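Local structure of oxidoreductase (7D5M) at the interface of chains A and B. The protein binds NAD+ as a homolog of inositol dehydrogenase and is probably an NAD-dependent oxidoreductase of the Gfo/Idh/MocA family. Residues are numbered along the deposited sequence; one frame, centred on the assembly and turned at random. Chains: chain A/B, Oxidoreductase.

The interface of chains A and B. Residues chain A 300-303; chain B 301-303.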
# COMPACT_ATOMS: atom_id res chain seq x y z
N PRO A 300 -9.85 6.95 12.71
CA PRO A 300 -8.97 6.72 11.56
C PRO A 300 -7.84 5.76 11.95
O PRO A 300 -7.29 5.91 13.04
CB PRO A 300 -8.42 8.11 11.24
CG PRO A 300 -9.48 9.04 11.77
CD PRO A 300 -9.90 8.38 13.07
N VAL A 301 -7.51 4.82 11.07
CA VAL A 301 -6.31 3.97 11.26
C VAL A 301 -5.09 4.89 11.33
O VAL A 301 -5.11 5.99 10.73
CB VAL A 301 -6.16 2.88 10.18
CG1 VAL A 301 -7.34 1.91 10.20
CG2 VAL A 301 -5.96 3.46 8.80
N GLN A 302 -4.07 4.46 12.07
CA GLN A 302 -2.81 5.19 12.23
C GLN A 302 -1.66 4.26 11.84
O GLN A 302 -1.82 3.02 11.91
CB GLN A 302 -2.63 5.67 13.67
CG GLN A 302 -3.64 6.73 14.10
CD GLN A 302 -3.47 7.12 15.55
OE1 GLN A 302 -2.68 8.00 15.88
NE2 GLN A 302 -4.20 6.45 16.43
N VAL A 303 -0.55 4.87 11.46
CA VAL A 303 0.73 4.14 11.27
C VAL A 303 1.76 4.79 12.19
O VAL A 303 1.99 6.00 12.08
CB VAL A 303 1.17 4.15 9.80
CG1 VAL A 303 2.55 3.55 9.63
CG2 VAL A 303 0.17 3.42 8.91
N VAL B 301 0.56 9.23 10.81
CA VAL B 301 -0.33 9.45 9.64
C VAL B 301 -1.67 8.76 9.94
O VAL B 301 -1.69 7.75 10.68
CB VAL B 301 0.29 8.99 8.31
CG1 VAL B 301 1.55 9.77 7.98
CG2 VAL B 301 0.53 7.50 8.27
N GLN B 302 -2.74 9.31 9.38
CA GLN B 302 -4.11 8.77 9.52
C GLN B 302 -4.68 8.55 8.13
O GLN B 302 -4.24 9.22 7.16
CB GLN B 302 -4.99 9.73 10.32
CG GLN B 302 -4.58 9.88 11.78
CD GLN B 302 -5.45 10.89 12.50
OE1 GLN B 302 -6.51 10.56 13.02
NE2 GLN B 302 -5.00 12.14 12.52
N VAL B 303 -5.65 7.66 8.05
CA VAL B 303 -6.48 7.48 6.83
C VAL B 303 -7.94 7.69 7.24
O VAL B 303 -8.41 6.98 8.14
CB VAL B 303 -6.25 6.11 6.18
CG1 VAL B 303 -7.21 5.87 5.04
CG2 VAL B 303 -4.82 5.96 5.70
O HOH W 1 -9.24 4.49 8.72
O HOH W 2 3.13 7.85 10.49
O HOH W 3 -6.71 8.11 14.64
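In A:Val301 CG1 stands anti to the carbonyl carbon (chi1 -62°), which leaves CG2 flanked by N and C, and from there this methyl leans across the chain boundary onto B:Val303, 3.7 Å from its CB. B:Val303 takes the other valine shape, with CG1 opposite the backbone N, and its CG2 also lies alongside the A:Val301 methyl. The two side chains run alongside each other in the same direction, and the pair formed by A:Val303 and B:Val301 is its twin about the two-fold axis. Both valine pairs lie on one face of a short antiparallel pairing between the 301-305 strands of the two chains.

The backbone holds that pairing. B:Val303 N donates to A:Val301 O at 3.2 Å, with the donor tilted 23° from the carbonyl plane; its twin, A:Val303 N to B:Val301 O, is identical. Beyond these bonds, water continues the pairing at both ends: water 1 links A:Val301 N to B:Val303 O, and water 2 links B:Val301 N to A:Val303 O.

On the opposite face the glutamines meet at the centre, A:Gln302 CG lying 4.0 Å from B:Gln302 CG. The contact runs through these methylenes; the terminal amides are turned 56° apart and are not stacked flat on each other. B:Gln302 also flanks A:Pro300, whose CB is 3.9 Å from the glutamine CB. Its amide oxygen OE1 takes water 3 at 2.9 Å, and that water reaches A:Pro300 O. An alanine in place of B:Gln302 would probably leave water 3 without its amide partner, remove the CG packing against A:Gln302 and take the amide oxygen away from the A:Pro300 ring, while the contact of the CB carbons could remain.

This patch pairs the 301-305 strands of two subunits in a short antiparallel bridge, which may link their sheets and help hold the four-chain deposited assembly together, although the structure alone does not show that this contact persists in solution.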